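Local atomic coordinates of dextranase (Pseudarthrobacter oxydans, PDB entry 6NZS), a protein that catalyses the endohydrolysis of alpha-1,6-glucosidic linkages in dextran, as a member of glycoside hydrolase family 49. Residues Val398-Glu409 with Asn427-Met438. Residues are numbered along the deposited sequence; the frame is centred on the assembly and turned at random.
Sequences VTIDNTVIWKNE and NVTNTTVIHNRM
Ile405 and Val433 stand in register on two parallel strands that are successive rungs of the right-handed beta-helix of this glycosidase. The two strand axes run 4.7 Å apart. Backbone bonds alternate between the strands, such as Thr432 N to Thr403 O at 2.9 Å. Both strands bend at Asn402 and Asn430, which share left-handed backbone angles. The inner face is tightly packed. Ile400 lies beside Val428, and Ile405 CD1 rests 3.7 Å from Thr431 CG2. A water bridges Thr403 OG1, Thr431 OG1 and the Thr429 carbonyl in this interior.

The other face is closed near Trp406 by the N-terminal domain strand 176-192. The indole CG is anti to the backbone N (chi1 -165°), which carries the ring alongside His435. His435 CB sits over the five-membered ring, 3.6 Å from its centroid. His435 CD2 lies over the same indole, 3.3 Å from Trp406 CZ2, with the six-membered ring and imidazole planes at 43°. Ile434 CD1 adds a contact at Trp406 CE3. Replacing the indole with an alanine would probably open a gap beside His435 CB and Ile434 CD1 and cost Glu181 its Trp406 partner. Beyond the strands, Glu409 OE2 sits at the Arg437 guanidinium edge in a salt bridge. NE meets it from above the carboxylate plane, NH2 weakly. NH1 salt-bridges Glu181.

The looser, partly exposed side is polar and lies at the bend. There Asp401 OD1 accepts two bonds. Asn430 ND2 reaches its syn lone pair, and Thr429 OG1 meets its anti side at 2.7 Å, 23° out of the carboxylate plane.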
ATOM      1  N   VAL A 398      16.904   5.388   4.601  1.00 11.79           N
ATOM      2  CA  VAL A 398      15.760   4.497   4.448  1.00 11.33           C
ATOM      3  C   VAL A 398      16.016   3.609   3.242  1.00 11.30           C
ATOM      4  O   VAL A 398      16.445   4.098   2.187  1.00 12.54           O
ATOM      5  CB  VAL A 398      14.442   5.284   4.314  1.00 11.78           C
ATOM      6  CG1 VAL A 398      13.302   4.367   3.841  1.00 12.21           C
ATOM      7  CG2 VAL A 398      14.082   5.960   5.642  1.00 12.29           C
ATOM      8  N   THR A 399      15.762   2.311   3.399  1.00 10.35           N
ATOM      9  CA  THR A 399      15.958   1.338   2.331  1.00 10.79           C
ATOM     10  C   THR A 399      14.698   0.498   2.183  1.00 11.16           C
ATOM     11  O   THR A 399      14.201  -0.045   3.171  1.00 12.78           O
ATOM     12  CB  THR A 399      17.163   0.441   2.635  1.00 13.74           C
ATOM     13  OG1 THR A 399      18.321   1.272   2.818  1.00 15.26           O
ATOM     14  CG2 THR A 399      17.426  -0.526   1.493  1.00 16.97           C
ATOM     15  N   ILE A 400      14.178   0.406   0.956  1.00 10.44           N
ATOM     16  CA  ILE A 400      12.983  -0.379   0.647  1.00 10.56           C
ATOM     17  C   ILE A 400      13.303  -1.313  -0.510  1.00  9.61           C
ATOM     18  O   ILE A 400      13.902  -0.887  -1.502  1.00 11.30           O
ATOM     19  CB  ILE A 400      11.804   0.534   0.250  1.00 11.22           C
ATOM     20  CG1 ILE A 400      11.450   1.499   1.378  1.00 11.03           C
ATOM     21  CG2 ILE A 400      10.586  -0.304  -0.138  1.00 11.65           C
ATOM     22  CD1 ILE A 400      10.360   2.498   1.008  1.00 12.29           C
ATOM     23  N   ASP A 401      12.873  -2.574  -0.407  1.00  9.71           N
ATOM     24  CA  ASP A 401      12.995  -3.512  -1.515  1.00  9.45           C
ATOM     25  C   ASP A 401      11.732  -4.350  -1.652  1.00 10.02           C
ATOM     26  O   ASP A 401      11.130  -4.752  -0.650  1.00 10.43           O
ATOM     27  CB  ASP A 401      14.197  -4.458  -1.357  1.00 11.17           C
ATOM     28  CG  ASP A 401      14.368  -5.364  -2.556  1.00 10.99           C
ATOM     29  OD1 ASP A 401      14.541  -4.842  -3.673  1.00 12.26           O
ATOM     30  OD2 ASP A 401      14.306  -6.595  -2.399  1.00 13.70           O
ATOM     31  N   ASN A 402      11.359  -4.643  -2.900  1.00  9.04           N
ATOM     32  CA  ASN A 402      10.349  -5.654  -3.203  1.00  9.54           C
ATOM     33  C   ASN A 402       8.964  -5.260  -2.699  1.00 10.43           C
ATOM     34  O   ASN A 402       8.378  -5.942  -1.844  1.00 10.53           O
ATOM     35  CB  ASN A 402      10.778  -7.031  -2.673  1.00  9.81           C
ATOM     36  CG  ASN A 402       9.904  -8.148  -3.187  1.00 12.38           C
ATOM     37  OD1 ASN A 402       9.261  -8.017  -4.240  1.00 14.34           O
ATOM     38  ND2 ASN A 402       9.870  -9.256  -2.455  1.00 12.95           N
ATOM     39  N   THR A 403       8.430  -4.178  -3.253  1.00  9.29           N
ATOM     40  CA  THR A 403       7.115  -3.648  -2.894  1.00  9.63           C
ATOM     41  C   THR A 403       6.182  -3.819  -4.080  1.00  9.57           C
ATOM     42  O   THR A 403       6.467  -3.307  -5.170  1.00 11.13           O
ATOM     43  CB  THR A 403       7.191  -2.157  -2.568  1.00  9.14           C
ATOM     44  OG1 THR A 403       8.314  -1.873  -1.716  1.00 10.15           O
ATOM     45  CG2 THR A 403       5.927  -1.699  -1.858  1.00 11.38           C
ATOM     46  N   VAL A 404       5.064  -4.507  -3.862  1.00  8.47           N
ATOM     47  CA  VAL A 404       3.990  -4.627  -4.844  1.00  8.03           C
ATOM     48  C   VAL A 404       2.898  -3.651  -4.431  1.00  9.23           C
ATOM     49  O   VAL A 404       2.501  -3.626  -3.259  1.00  9.43           O
ATOM     50  CB  VAL A 404       3.452  -6.068  -4.871  1.00  8.58           C
ATOM     51  CG1 VAL A 404       2.228  -6.169  -5.776  1.00 10.93           C
ATOM     52  CG2 VAL A 404       4.544  -7.044  -5.331  1.00  9.16           C
ATOM     53  N   ILE A 405       2.428  -2.829  -5.375  1.00  7.69           N
ATOM     54  CA  ILE A 405       1.510  -1.738  -5.055  1.00  7.39           C
ATOM     55  C   ILE A 405       0.290  -1.802  -5.965  1.00  8.55           C
ATOM     56  O   ILE A 405       0.426  -1.882  -7.190  1.00  8.56           O
ATOM     57  CB  ILE A 405       2.195  -0.363  -5.177  1.00  8.06           C
ATOM     58  CG1 ILE A 405       3.370  -0.272  -4.188  1.00  8.42           C
ATOM     59  CG2 ILE A 405       1.169   0.762  -4.960  1.00  9.49           C
ATOM     60  CD1 ILE A 405       4.213   0.995  -4.348  1.00  9.70           C
ATOM     61  N   TRP A 406      -0.902  -1.767  -5.359  1.00  8.60           N
ATOM     62  CA  TRP A 406      -2.168  -1.581  -6.068  1.00  8.27           C
ATOM     63  C   TRP A 406      -2.631  -0.180  -5.689  1.00  9.43           C
ATOM     64  O   TRP A 406      -3.174   0.041  -4.604  1.00  9.08           O
ATOM     65  CB  TRP A 406      -3.194  -2.635  -5.652  1.00  9.13           C
ATOM     66  CG  TRP A 406      -4.378  -2.726  -6.594  1.00  9.75           C
ATOM     67  CD1 TRP A 406      -5.148  -1.695  -7.084  1.00 10.30           C
ATOM     68  CD2 TRP A 406      -4.906  -3.925  -7.164  1.00  8.21           C
ATOM     69  NE1 TRP A 406      -6.119  -2.198  -7.924  1.00 10.84           N
ATOM     70  CE2 TRP A 406      -5.990  -3.561  -7.988  1.00 10.06           C
ATOM     71  CE3 TRP A 406      -4.567  -5.282  -7.050  1.00  9.91           C
ATOM     72  CZ2 TRP A 406      -6.730  -4.506  -8.710  1.00 10.25           C
ATOM     73  CZ3 TRP A 406      -5.294  -6.207  -7.763  1.00  9.39           C
ATOM     74  CH2 TRP A 406      -6.357  -5.820  -8.590  1.00 10.08           C
ATOM     75  N   LYS A 407      -2.385   0.776  -6.566  1.00  9.69           N
ATOM     76  CA  LYS A 407      -2.713   2.159  -6.278  1.00  9.26           C
ATOM     77  C   LYS A 407      -4.169   2.413  -6.652  1.00  8.55           C
ATOM     78  O   LYS A 407      -4.658   1.875  -7.645  1.00 10.62           O
ATOM     79  CB  LYS A 407      -1.761   3.050  -7.088  1.00 10.28           C
ATOM     80  CG  LYS A 407      -2.061   4.536  -7.070  1.00  9.38           C
ATOM     81  CD  LYS A 407      -1.748   5.135  -5.714  1.00 10.45           C
ATOM     82  CE  LYS A 407      -2.407   6.486  -5.566  1.00 11.09           C
ATOM     83  NZ  LYS A 407      -1.952   7.153  -4.297  1.00 11.12           N
ATOM     84  N   ASN A 408      -4.874   3.206  -5.832  1.00  8.20           N
ATOM     85  CA  ASN A 408      -6.236   3.597  -6.183  1.00 10.59           C
ATOM     86  C   ASN A 408      -6.209   4.932  -6.927  1.00 11.61           C
ATOM     87  O   ASN A 408      -5.455   5.067  -7.895  1.00 10.44           O
ATOM     88  CB  ASN A 408      -7.162   3.565  -4.958  1.00 11.26           C
ATOM     89  CG  ASN A 408      -7.503   2.136  -4.522  1.00 13.15           C
ATOM     90  OD1 ASN A 408      -6.958   1.163  -5.044  1.00 12.12           O
ATOM     91  ND2 ASN A 408      -8.449   2.013  -3.594  1.00 17.14           N
ATOM     92  N   GLU A 409      -6.989   5.926  -6.498  1.00 10.67           N
ATOM     93  CA  GLU A 409      -7.211   7.124  -7.309  1.00 11.71           C
ATOM     94  C   GLU A 409      -6.365   8.316  -6.892  1.00 11.59           C
ATOM     95  O   GLU A 409      -5.898   9.081  -7.751  1.00 13.51           O
ATOM     96  CB  GLU A 409      -8.678   7.550  -7.192  1.00 12.46           C
ATOM     97  CG  GLU A 409      -9.652   6.565  -7.806  1.00 12.14           C
ATOM     98  CD  GLU A 409     -10.348   5.704  -6.777  1.00 19.28           C
ATOM     99  OE1 GLU A 409     -10.009   5.805  -5.578  1.00 17.08           O
ATOM    100  OE2 GLU A 409     -11.236   4.920  -7.170  1.00 16.87           O
ATOM    101  N   ASN A 427      17.117   4.595  -0.668  1.00 10.85           N
ATOM    102  CA  ASN A 427      17.251   3.599  -1.724  1.00 12.19           C
ATOM    103  C   ASN A 427      15.982   2.767  -1.773  1.00 12.51           C
ATOM    104  O   ASN A 427      15.653   2.085  -0.800  1.00 12.87           O
ATOM    105  CB  ASN A 427      18.459   2.692  -1.469  1.00 14.05           C
ATOM    106  CG  ASN A 427      19.781   3.416  -1.645  1.00 16.46           C
ATOM    107  OD1 ASN A 427      20.376   3.910  -0.672  1.00 17.64           O
ATOM    108  ND2 ASN A 427      20.250   3.486  -2.884  1.00 16.05           N
ATOM    109  N   VAL A 428      15.293   2.795  -2.911  1.00 10.79           N
ATOM    110  CA  VAL A 428      14.043   2.059  -3.102  1.00 10.71           C
ATOM    111  C   VAL A 428      14.180   1.213  -4.360  1.00 10.55           C
ATOM    112  O   VAL A 428      14.265   1.757  -5.469  1.00 10.71           O
ATOM    113  CB  VAL A 428      12.839   3.007  -3.229  1.00 10.38           C
ATOM    114  CG1 VAL A 428      11.543   2.223  -3.478  1.00 11.37           C
ATOM    115  CG2 VAL A 428      12.703   3.903  -2.015  1.00 13.21           C
ATOM    116  N   THR A 429      14.161  -0.109  -4.202  1.00  9.83           N
ATOM    117  CA  THR A 429      14.412  -1.014  -5.314  1.00  9.74           C
ATOM    118  C   THR A 429      13.248  -1.979  -5.521  1.00  9.25           C
ATOM    119  O   THR A 429      12.587  -2.408  -4.570  1.00  9.65           O
ATOM    120  CB  THR A 429      15.726  -1.791  -5.114  1.00 11.67           C
ATOM    121  OG1 THR A 429      15.701  -2.457  -3.845  1.00 12.18           O
ATOM    122  CG2 THR A 429      16.915  -0.836  -5.165  1.00 12.17           C
ATOM    123  N   ASN A 430      12.994  -2.314  -6.786  1.00 10.09           N
ATOM    124  CA  ASN A 430      12.091  -3.410  -7.152  1.00  9.61           C
ATOM    125  C   ASN A 430      10.656  -3.158  -6.689  1.00 10.38           C
ATOM    126  O   ASN A 430      10.069  -3.924  -5.918  1.00 10.25           O
ATOM    127  CB  ASN A 430      12.645  -4.759  -6.686  1.00 10.66           C
ATOM    128  CG  ASN A 430      13.960  -5.061  -7.340  1.00 11.78           C
ATOM    129  OD1 ASN A 430      14.077  -4.958  -8.559  1.00 13.20           O
ATOM    130  ND2 ASN A 430      14.977  -5.351  -6.541  1.00 14.19           N
ATOM    131  N   THR A 431      10.109  -2.057  -7.186  1.00  9.54           N
ATOM    132  CA  THR A 431       8.724  -1.663  -6.950  1.00  9.05           C
ATOM    133  C   THR A 431       7.921  -2.035  -8.182  1.00 10.73           C
ATOM    134  O   THR A 431       8.340  -1.739  -9.305  1.00 10.06           O
ATOM    135  CB  THR A 431       8.645  -0.146  -6.749  1.00  9.62           C
ATOM    136  OG1 THR A 431       9.562   0.265  -5.720  1.00  9.45           O
ATOM    137  CG2 THR A 431       7.227   0.280  -6.381  1.00 10.76           C
ATOM    138  N   THR A 432       6.780  -2.693  -7.985  1.00  8.97           N
ATOM    139  CA  THR A 432       5.864  -2.967  -9.084  1.00  8.85           C
ATOM    140  C   THR A 432       4.509  -2.377  -8.736  1.00  9.54           C
ATOM    141  O   THR A 432       3.855  -2.830  -7.788  1.00  9.83           O
ATOM    142  CB  THR A 432       5.743  -4.459  -9.373  1.00 10.27           C
ATOM    143  OG1 THR A 432       7.049  -5.014  -9.576  1.00 11.13           O
ATOM    144  CG2 THR A 432       4.939  -4.692 -10.631  1.00  9.68           C
ATOM    145  N   VAL A 433       4.085  -1.384  -9.514  1.00  8.50           N
ATOM    146  CA  VAL A 433       2.758  -0.799  -9.384  1.00  8.08           C
ATOM    147  C   VAL A 433       1.873  -1.576 -10.351  1.00  8.26           C
ATOM    148  O   VAL A 433       1.854  -1.304 -11.552  1.00  8.35           O
ATOM    149  CB  VAL A 433       2.777   0.697  -9.697  1.00  8.26           C
ATOM    150  CG1 VAL A 433       1.425   1.347  -9.397  1.00  9.56           C
ATOM    151  CG2 VAL A 433       3.896   1.397  -8.886  1.00  9.69           C
ATOM    152  N   ILE A 434       1.179  -2.591  -9.827  1.00  8.21           N
ATOM    153  CA  ILE A 434       0.470  -3.521 -10.698  1.00  7.67           C
ATOM    154  C   ILE A 434      -0.799  -2.904 -11.267  1.00  7.30           C
ATOM    155  O   ILE A 434      -1.249  -3.305 -12.346  1.00  9.32           O
ATOM    156  CB  ILE A 434       0.197  -4.880 -10.016  1.00  8.34           C
ATOM    157  CG1 ILE A 434      -0.565  -4.725  -8.697  1.00  8.98           C
ATOM    158  CG2 ILE A 434       1.500  -5.675  -9.827  1.00  9.72           C
ATOM    159  CD1 ILE A 434      -1.149  -6.067  -8.196  1.00  9.27           C
ATOM    160  N   HIS A 435      -1.402  -1.957 -10.546  1.00  6.89           N
ATOM    161  CA  HIS A 435      -2.581  -1.244 -11.011  1.00  8.29           C
ATOM    162  C   HIS A 435      -2.551   0.150 -10.424  1.00  8.07           C
ATOM    163  O   HIS A 435      -1.910   0.398  -9.401  1.00  8.19           O
ATOM    164  CB  HIS A 435      -3.865  -1.944 -10.555  1.00  8.32           C
ATOM    165  CG  HIS A 435      -4.068  -3.272 -11.204  1.00  7.85           C
ATOM    166  ND1 HIS A 435      -4.285  -3.399 -12.558  1.00  9.15           N
ATOM    167  CD2 HIS A 435      -4.054  -4.531 -10.701  1.00  9.02           C
ATOM    168  CE1 HIS A 435      -4.408  -4.679 -12.865  1.00  8.51           C
ATOM    169  NE2 HIS A 435      -4.273  -5.385 -11.753  1.00  8.89           N
ATOM    170  N   ASN A 436      -3.282   1.052 -11.072  1.00  8.66           N
ATOM    171  CA  ASN A 436      -3.483   2.386 -10.525  1.00  8.52           C
ATOM    172  C   ASN A 436      -4.699   2.988 -11.203  1.00  8.56           C
ATOM    173  O   ASN A 436      -5.001   2.660 -12.351  1.00  9.65           O
ATOM    174  CB  ASN A 436      -2.259   3.286 -10.747  1.00  8.86           C
ATOM    175  CG  ASN A 436      -2.160   3.786 -12.172  1.00  8.81           C
ATOM    176  OD1 ASN A 436      -2.581   4.909 -12.479  1.00 10.26           O
ATOM    177  ND2 ASN A 436      -1.631   2.952 -13.062  1.00  8.87           N
ATOM    178  N   ARG A 437      -5.378   3.894 -10.494  1.00  9.32           N
ATOM    179  CA  ARG A 437      -6.525   4.600 -11.047  1.00 10.63           C
ATOM    180  C   ARG A 437      -6.310   6.106 -10.974  1.00  9.97           C
ATOM    181  O   ARG A 437      -7.245   6.874 -10.740  1.00 10.96           O
ATOM    182  CB  ARG A 437      -7.832   4.187 -10.365  1.00 12.35           C
ATOM    183  CG  ARG A 437      -8.314   2.779 -10.746  1.00 14.35           C
ATOM    184  CD  ARG A 437      -9.783   2.548 -10.366  1.00 13.32           C
ATOM    185  NE  ARG A 437     -10.029   2.762  -8.943  1.00 13.59           N
ATOM    186  CZ  ARG A 437      -9.825   1.861  -7.990  1.00 13.19           C
ATOM    187  NH1 ARG A 437      -9.369   0.649  -8.288  1.00 13.22           N
ATOM    188  NH2 ARG A 437     -10.078   2.178  -6.723  1.00 15.03           N
ATOM    189  N   MET A 438      -5.070   6.546 -11.177  1.00  9.49           N
ATOM    190  CA  MET A 438      -4.767   7.974 -11.141  1.00  9.51           C
ATOM    191  C   MET A 438      -5.306   8.623 -12.412  1.00  9.95           C
ATOM    192  O   MET A 438      -4.898   8.271 -13.525  1.00  9.97           O
ATOM    193  CB  MET A 438      -3.263   8.189 -10.976  1.00  9.33           C
ATOM    194  CG  MET A 438      -2.739   7.638  -9.639  1.00  9.45           C
ATOM    195  SD  MET A 438      -1.013   8.051  -9.255  1.00 10.85           S
ATOM    196  CE  MET A 438      -0.173   7.190 -10.575  1.00 10.92           C
TER
HETATM  197  O   HOH W   1      10.154  -1.356  -3.546  1.00 11.55           O
HETATM  198  O   HOH W   2      -8.985  -0.976  -5.928  1.00 17.40           O